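Local coordinates for protein DyP (PDB 3VXJ) that is a fungal heme-dependent dye-decolorizing peroxidase, which probably uses peroxide to oxidise dyes and phenols and here binds 2,6-dimethoxyphenol, at residues R221-K226 / L354-Y359; K20-R25 / G154-G159. One frame throughout, in Å; residues are numbered along the deposited sequence.

Interaction 1: residues R221-K226 / L354-Y359. With HEM (protoporphyrin IX containing Fe), chain B.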
loop_
_atom_site.group_PDB
_atom_site.type_symbol
_atom_site.label_atom_id
_atom_site.label_comp_id
_atom_site.label_asym_id
_atom_site.label_seq_id
_atom_site.Cartn_x
_atom_site.Cartn_y
_atom_site.Cartn_z
ATOM N N ARG A 221 -0.358 6.134 3.913
ATOM C CA ARG A 221 -0.801 7.260 3.086
ATOM C C ARG A 221 -2.315 7.304 3.023
ATOM O O ARG A 221 -2.957 6.297 2.717
ATOM C CB ARG A 221 -0.259 7.151 1.663
ATOM C CG ARG A 221 1.262 7.029 1.562
ATOM C CD ARG A 221 1.961 8.375 1.627
ATOM N NE ARG A 221 2.009 9.013 0.314
ATOM C CZ ARG A 221 2.158 10.323 0.101
ATOM N NH1 ARG A 221 2.219 11.187 1.109
ATOM N NH2 ARG A 221 2.213 10.778 -1.147
ATOM N N HIS A 222 -2.891 8.464 3.326
ATOM C CA HIS A 222 -4.317 8.646 3.148
ATOM C C HIS A 222 -4.541 9.268 1.775
ATOM O O HIS A 222 -4.215 10.440 1.567
ATOM C CB HIS A 222 -4.868 9.548 4.255
ATOM C CG HIS A 222 -6.278 9.987 4.036
ATOM N ND1 HIS A 222 -6.838 11.051 4.712
ATOM C CD2 HIS A 222 -7.245 9.513 3.213
ATOM C CE1 HIS A 222 -8.083 11.217 4.306
ATOM N NE2 HIS A 222 -8.351 10.308 3.386
ATOM N N PHE A 223 -5.051 8.481 0.826
ATOM C CA PHE A 223 -5.293 8.989 -0.530
ATOM C C PHE A 223 -6.778 9.194 -0.742
ATOM O O PHE A 223 -7.571 8.293 -0.468
ATOM C CB PHE A 223 -4.847 7.985 -1.598
ATOM C CG PHE A 223 -3.372 7.739 -1.648
ATOM C CD1 PHE A 223 -2.476 8.787 -1.860
ATOM C CD2 PHE A 223 -2.889 6.439 -1.551
ATOM C CE1 PHE A 223 -1.106 8.536 -1.936
ATOM C CE2 PHE A 223 -1.525 6.171 -1.628
ATOM C CZ PHE A 223 -0.626 7.225 -1.831
ATOM N N GLN A 224 -7.157 10.364 -1.243
ATOM C CA GLN A 224 -8.505 10.563 -1.757
ATOM C C GLN A 224 -8.481 10.289 -3.257
ATOM O O GLN A 224 -7.597 10.778 -3.957
ATOM C CB GLN A 224 -8.973 11.988 -1.468
ATOM C CG GLN A 224 -10.393 12.264 -1.911
ATOM C CD GLN A 224 -10.966 13.533 -1.331
ATOM O OE1 GLN A 224 -10.390 14.143 -0.424
ATOM N NE2 GLN A 224 -12.121 13.932 -1.841
ATOM N N GLN A 225 -9.461 9.538 -3.753
ATOM C CA GLN A 225 -9.540 9.218 -5.181
ATOM C C GLN A 225 -10.678 9.951 -5.884
ATOM O O GLN A 225 -11.773 10.132 -5.320
ATOM C CB GLN A 225 -9.669 7.704 -5.391
ATOM C CG GLN A 225 -8.364 6.939 -5.081
ATOM C CD GLN A 225 -8.535 5.436 -5.038
ATOM O OE1 GLN A 225 -8.577 4.845 -3.968
ATOM N NE2 GLN A 225 -8.615 4.810 -6.203
ATOM N N LYS A 226 -10.392 10.369 -7.114
ATOM C CA LYS A 226 -11.342 11.073 -7.965
ATOM C C LYS A 226 -11.864 10.126 -9.041
ATOM O O LYS A 226 -11.330 10.061 -10.157
ATOM C CB LYS A 226 -10.664 12.292 -8.586
ATOM C CG LYS A 226 -10.008 13.235 -7.575
ATOM C CD LYS A 226 -10.995 13.915 -6.652
ATOM C CE LYS A 226 -10.344 15.077 -5.921
ATOM N NZ LYS A 226 -11.305 15.771 -5.022
ATOM N N LEU A 354 -8.251 5.447 -0.673
ATOM C CA LEU A 354 -7.465 4.305 -0.249
ATOM C C LEU A 354 -6.690 4.677 0.992
ATOM O O LEU A 354 -6.020 5.708 1.037
ATOM C CB LEU A 354 -6.493 3.855 -1.357
ATOM C CG LEU A 354 -5.777 2.503 -1.164
ATOM C CD1 LEU A 354 -6.770 1.330 -1.213
ATOM C CD2 LEU A 354 -4.668 2.309 -2.215
ATOM N N LEU A 355 -6.815 3.834 2.003
ATOM C CA LEU A 355 -5.933 3.882 3.165
ATOM C C LEU A 355 -4.787 2.926 2.866
ATOM O O LEU A 355 -4.918 1.707 3.008
ATOM C CB LEU A 355 -6.692 3.514 4.445
ATOM C CG LEU A 355 -7.949 4.358 4.676
ATOM C CD1 LEU A 355 -8.673 3.966 5.950
ATOM C CD2 LEU A 355 -7.639 5.848 4.690
ATOM N N PHE A 356 -3.683 3.511 2.405
ATOM C CA PHE A 356 -2.570 2.764 1.843
ATOM C C PHE A 356 -1.545 2.439 2.932
ATOM O O PHE A 356 -1.178 3.305 3.741
ATOM C CB PHE A 356 -1.956 3.592 0.715
ATOM C CG PHE A 356 -0.697 3.021 0.138
ATOM C CD1 PHE A 356 -0.736 2.169 -0.962
ATOM C CD2 PHE A 356 0.541 3.380 0.670
ATOM C CE1 PHE A 356 0.436 1.640 -1.494
ATOM C CE2 PHE A 356 1.716 2.883 0.122
ATOM C CZ PHE A 356 1.667 2.010 -0.952
ATOM N N VAL A 357 -1.105 1.183 2.930
ATOM C CA VAL A 357 -0.194 0.658 3.948
ATOM C C VAL A 357 0.863 -0.176 3.250
ATOM O O VAL A 357 0.525 -1.135 2.548
ATOM C CB VAL A 357 -0.965 -0.250 4.923
ATOM C CG1 VAL A 357 -0.024 -0.937 5.887
ATOM C CG2 VAL A 357 -2.026 0.553 5.687
ATOM N N GLU A 358 2.132 0.193 3.434
ATOM C CA GLU A 358 3.225 -0.560 2.837
ATOM C C GLU A 358 4.326 -0.766 3.862
ATOM O O GLU A 358 4.749 0.197 4.515
ATOM C CB GLU A 358 3.773 0.174 1.615
ATOM C CG GLU A 358 4.736 -0.644 0.768
ATOM C CD GLU A 358 5.005 -0.044 -0.608
ATOM O OE1 GLU A 358 4.891 1.176 -0.769
ATOM O OE2 GLU A 358 5.320 -0.826 -1.540
ATOM N N TYR A 359 4.767 -2.017 3.989
ATOM C CA TYR A 359 5.779 -2.424 4.965
ATOM C C TYR A 359 7.086 -2.819 4.297
ATOM O O TYR A 359 7.104 -3.540 3.292
ATOM C CB TYR A 359 5.313 -3.635 5.770
ATOM C CG TYR A 359 4.081 -3.418 6.612
ATOM C CD1 TYR A 359 4.139 -2.697 7.802
ATOM C CD2 TYR A 359 2.850 -3.958 6.225
ATOM C CE1 TYR A 359 3.016 -2.519 8.589
ATOM C CE2 TYR A 359 1.706 -3.789 7.019
ATOM C CZ TYR A 359 1.804 -3.057 8.187
ATOM O OH TYR A 359 0.684 -2.871 8.977
HETATM C CHA HEM B . -0.094 -2.909 -7.274
HETATM C CHB HEM B . -3.727 0.265 -6.981
HETATM C CHC HEM B . -0.848 3.420 -4.712
HETATM C CHD HEM B . 2.794 0.250 -4.961
HETATM C C1A HEM B . -1.315 -2.313 -7.423
HETATM C C2A HEM B . -2.447 -2.882 -8.119
HETATM C C3A HEM B . -3.452 -1.991 -8.043
HETATM C C4A HEM B . -2.989 -0.858 -7.275
HETATM C CMA HEM B . -4.871 -2.127 -8.625
HETATM C CAA HEM B . -2.433 -4.236 -8.864
HETATM C CBA HEM B . -2.793 -5.455 -8.012
HETATM C CGA HEM B . -1.716 -5.862 -7.034
HETATM O O1A HEM B . -0.652 -6.376 -7.442
HETATM O O2A HEM B . -1.947 -5.694 -5.804
HETATM C C1B HEM B . -3.275 1.395 -6.327
HETATM C C2B HEM B . -4.061 2.573 -6.032
HETATM C C3B HEM B . -3.261 3.450 -5.396
HETATM C C4B HEM B . -1.957 2.833 -5.267
HETATM C CMB HEM B . -5.545 2.742 -6.424
HETATM C CAB HEM B . -3.611 4.849 -4.846
HETATM C CBB HEM B . -4.860 5.194 -4.526
HETATM C C1C HEM B . 0.398 2.852 -4.626
HETATM C C2C HEM B . 1.586 3.492 -4.096
HETATM C C3C HEM B . 2.602 2.618 -4.179
HETATM C C4C HEM B . 2.074 1.401 -4.757
HETATM C CMC HEM B . 1.618 4.925 -3.533
HETATM C CAC HEM B . 4.080 2.793 -3.741
HETATM C CBC HEM B . 4.727 3.957 -3.889
HETATM C C1D HEM B . 2.325 -0.900 -5.541
HETATM C C2D HEM B . 3.093 -2.117 -5.634
HETATM C C3D HEM B . 2.209 -3.084 -6.357
HETATM C C4D HEM B . 0.986 -2.371 -6.628
HETATM C CMD HEM B . 4.518 -2.415 -5.141
HETATM C CAD HEM B . 2.605 -4.523 -6.722
HETATM C CBD HEM B . 3.438 -4.458 -7.998
HETATM C CGD HEM B . 3.919 -5.821 -8.417
HETATM O O1D HEM B . 3.703 -6.177 -9.607
HETATM O O2D HEM B . 4.511 -6.546 -7.587
HETATM N NA HEM B . -1.675 -1.077 -6.947
HETATM N NB HEM B . -1.976 1.595 -5.877
HETATM N NC HEM B . 0.747 1.592 -5.053
HETATM N ND HEM B . 1.067 -1.089 -6.110
HETATM FE FE HEM B . -0.443 0.290 -6.057
HETATM O O HOH W 1 -1.031 -0.556 -4.351
#
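Phe223 and Phe356 lie side by side on one face of an antiparallel strand pair in a four-stranded sheet of the heme domain, and they illustrate how a sheet can turn a largely apolar set of side chains to a cofactor. The backbone supplies the frame: Arg221 pairs with Phe356 and Phe223 with Leu354, each through two hydrogen bonds, with the non-hydrogen-bonded pair His222–Leu355 between them. Phe356 can be traced outward. Its CB rests 3.5 Å from Phe223 CE2, and the two ring planes are inclined at 58°, neither stacked nor edge-to-face. With CG anti to the backbone N (chi1 173°), the ring leaves the strand toward the porphyrin. One flank, CD2, meets Arg221 CG at 3.8 Å; the guanidinium beyond turns away to Asp103 and Gln94. The other flank descends on pyrrole C, where CE1 lies 3.4 Å from HEM C1C. At the tip, CZ is equally near HEM C3C, also at 3.4 Å, while HEM CMC sits over one face of the ring. The water bound to the heme iron, 2.0 Å from HEM FE, lies at the ring's edge and in its plane. An alanine in place of Phe356 would probably open a gap above pyrrole C and leave the Arg221 CG methylene without its neighbour. Neighbouring side chains extend the surface: Leu354 CD2 touches HEM C3B at 3.7 Å, and Gln225 lies along the vinyl carbon CBB, its NE2 hydrogen-bonded to Glu165. Because the phenylalanines and Leu354 offer only hydrocarbon, their grip on the macrocycle is one of shape and dispersion, and polar bonds to the heme fall to residues such as Arg329 and Asn313.

Interaction 2: residues K20-R25 / G154-G159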
loop_
_atom_site.group_PDB
_atom_site.type_symbol
_atom_site.label_atom_id
_atom_site.label_comp_id
_atom_site.label_asym_id
_atom_site.label_seq_id
_atom_site.Cartn_x
_atom_site.Cartn_y
_atom_site.Cartn_z
ATOM N N LYS A 20 -6.435 -8.838 5.919
ATOM C CA LYS A 20 -7.447 -9.260 4.927
ATOM C C LYS A 20 -8.876 -9.234 5.485
ATOM O O LYS A 20 -9.720 -10.050 5.111
ATOM C CB LYS A 20 -7.129 -10.648 4.354
ATOM C CG LYS A 20 -5.788 -10.761 3.652
ATOM C CD LYS A 20 -5.661 -12.098 2.939
ATOM C CE LYS A 20 -4.227 -12.363 2.505
ATOM N NZ LYS A 20 -3.696 -11.297 1.606
ATOM N N LYS A 21 -9.138 -8.292 6.381
ATOM C CA LYS A 21 -10.467 -8.129 6.947
ATOM C C LYS A 21 -11.291 -7.147 6.125
ATOM O O LYS A 21 -10.744 -6.220 5.521
ATOM C CB LYS A 21 -10.375 -7.666 8.404
ATOM C CG LYS A 21 -9.938 -8.752 9.380
ATOM C CD LYS A 21 -11.002 -9.825 9.575
ATOM C CE LYS A 21 -10.912 -10.409 10.968
ATOM N NZ LYS A 21 -11.870 -11.522 11.178
ATOM N N GLN A 22 -12.606 -7.355 6.111
ATOM C CA GLN A 22 -13.523 -6.508 5.343
ATOM C C GLN A 22 -13.557 -5.048 5.808
ATOM O O GLN A 22 -13.822 -4.150 5.009
ATOM C CB GLN A 22 -14.935 -7.102 5.368
ATOM C CG GLN A 22 -15.122 -8.350 4.495
ATOM C CD GLN A 22 -15.406 -8.015 3.041
ATOM O OE1 GLN A 22 -16.333 -7.262 2.734
ATOM N NE2 GLN A 22 -14.609 -8.576 2.137
ATOM N N LYS A 23 -13.303 -4.818 7.097
ATOM C CA LYS A 23 -13.311 -3.470 7.667
ATOM C C LYS A 23 -11.995 -3.233 8.382
ATOM O O LYS A 23 -11.422 -4.154 8.956
ATOM C CB LYS A 23 -14.456 -3.298 8.671
ATOM C CG LYS A 23 -15.829 -3.813 8.226
ATOM C CD LYS A 23 -16.384 -3.027 7.046
ATOM C CE LYS A 23 -17.786 -3.498 6.716
ATOM N NZ LYS A 23 -18.385 -2.784 5.546
ATOM N N GLU A 24 -11.499 -2.004 8.351
ATOM C CA GLU A 24 -10.300 -1.697 9.121
ATOM C C GLU A 24 -10.367 -0.268 9.617
ATOM O O GLU A 24 -10.892 0.607 8.913
ATOM C CB GLU A 24 -9.042 -1.916 8.272
ATOM C CG GLU A 24 -7.731 -1.884 9.043
ATOM C CD GLU A 24 -6.527 -2.132 8.158
ATOM O OE1 GLU A 24 -6.683 -2.252 6.922
ATOM O OE2 GLU A 24 -5.406 -2.186 8.697
ATOM N N ARG A 25 -9.856 -0.037 10.826
ATOM C CA ARG A 25 -9.791 1.304 11.400
ATOM C C ARG A 25 -8.378 1.596 11.868
ATOM O O ARG A 25 -7.715 0.754 12.488
ATOM C CB ARG A 25 -10.756 1.439 12.574
ATOM C CG ARG A 25 -10.792 2.848 13.183
ATOM C CD ARG A 25 -11.922 2.994 14.183
ATOM N NE ARG A 25 -13.216 2.909 13.522
ATOM C CZ ARG A 25 -14.372 2.739 14.154
ATOM N NH1 ARG A 25 -14.400 2.631 15.477
ATOM N NH2 ARG A 25 -15.500 2.671 13.457
ATOM N N GLY A 154 -11.882 2.188 6.903
ATOM C CA GLY A 154 -12.094 1.699 5.554
ATOM C C GLY A 154 -12.933 0.437 5.509
ATOM O O GLY A 154 -13.243 -0.186 6.542
ATOM N N SER A 155 -13.321 0.069 4.293
ATOM C CA SER A 155 -14.140 -1.103 4.052
ATOM C C SER A 155 -13.899 -1.615 2.645
ATOM O O SER A 155 -13.782 -0.823 1.693
ATOM C CB SER A 155 -15.622 -0.770 4.236
ATOM O OG SER A 155 -15.985 0.384 3.499
ATOM N N ALA A 156 -13.811 -2.935 2.524
ATOM C CA ALA A 156 -13.853 -3.593 1.228
ATOM C C ALA A 156 -15.128 -3.204 0.494
ATOM O O ALA A 156 -16.174 -2.941 1.099
ATOM C CB ALA A 156 -13.757 -5.101 1.375
ATOM N N ARG A 157 -15.024 -3.147 -0.822
ATOM C CA ARG A 157 -16.142 -2.749 -1.654
ATOM C C ARG A 157 -17.130 -3.924 -1.766
ATOM O O ARG A 157 -16.751 -5.074 -1.551
ATOM C CB ARG A 157 -15.620 -2.226 -3.000
ATOM C CG ARG A 157 -14.859 -0.902 -2.840
ATOM C CD ARG A 157 -14.419 -0.287 -4.167
ATOM N NE ARG A 157 -15.581 -0.080 -5.029
ATOM C CZ ARG A 157 -15.661 -0.436 -6.305
ATOM N NH1 ARG A 157 -14.618 -0.979 -6.920
ATOM N NH2 ARG A 157 -16.792 -0.228 -6.966
ATOM N N PRO A 158 -18.412 -3.639 -2.061
ATOM C CA PRO A 158 -19.418 -4.705 -1.984
ATOM C C PRO A 158 -19.523 -5.599 -3.220
ATOM O O PRO A 158 -19.053 -5.247 -4.305
ATOM C CB PRO A 158 -20.727 -3.933 -1.789
ATOM C CG PRO A 158 -20.484 -2.616 -2.420
ATOM C CD PRO A 158 -19.030 -2.308 -2.206
ATOM N N GLY A 159 -20.157 -6.754 -3.042
ATOM C CA GLY A 159 -20.451 -7.652 -4.158
ATOM C C GLY A 159 -19.209 -8.131 -4.887
ATOM O O GLY A 159 -18.208 -8.480 -4.253
#
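Lys23 and Ser155 face each other as a non-hydrogen-bonded pair where two antiparallel strands of a ferredoxin-like sheet, part of the dimeric alpha+beta barrel fold, meet end to start. The example shows how side-chain torsions finish a strand pairing at the end of its run. Lys23 sets CG beside its backbone N (chi1 -46°), bends again at chi2 and then runs straight, which carries the chain outward alongside the Ser155 CB. As a result Lys23 CD and NZ both pass 3.7 Å from Ser155 CB. Gln22, one residue earlier, is bent at chi2 (-84°), so that its flat amide folds back over the Ala156 methyl. Ala156 CB lies 3.6 Å from Gln22 OE1 and nearly as close to CD and NE2, and the methyl therefore meets the amide over its face. Glu24 behaves differently: its extended chain leaves the contact, and it is the main chain that pairs with Gly154. Gly154 N gives a short, straight bond of 2.7 Å to Glu24 O, whereas the return bond from Glu24 N to Gly154 O measures 3.1 Å, with the donor well above the carbonyl plane. Beyond this pair, the backbone of Ser155 also bonds to Pro333, linking this margin to the neighbouring sheet. Gln22 O ends the pairing with two partners, accepting the N-H of Ala156 at 2.8 Å and a CA-H contact from Ser155 CA at 3.2 Å.

In the fold
From the N terminus, the chain enters its first sheet strand at 23-31 and returns to it at 146-155, so interaction 2 closes a loop of 128 residues. The chain then goes on to strand 216-225, and interaction 1 closes a second loop, 127 residues long, when strand 353-360 pairs with it. The two loops follow in series, neither nested nor crossed. Both sheets have strand order 2-3-1-4; interaction 2 joins first to fourth strand, interaction 1 first to third. The second loop includes His308, the axial ligand of the heme iron. The contacts also meet in space, Leu355 CD1 packing 3.8 Å from Gly154 N, at a point where the two sheets touch.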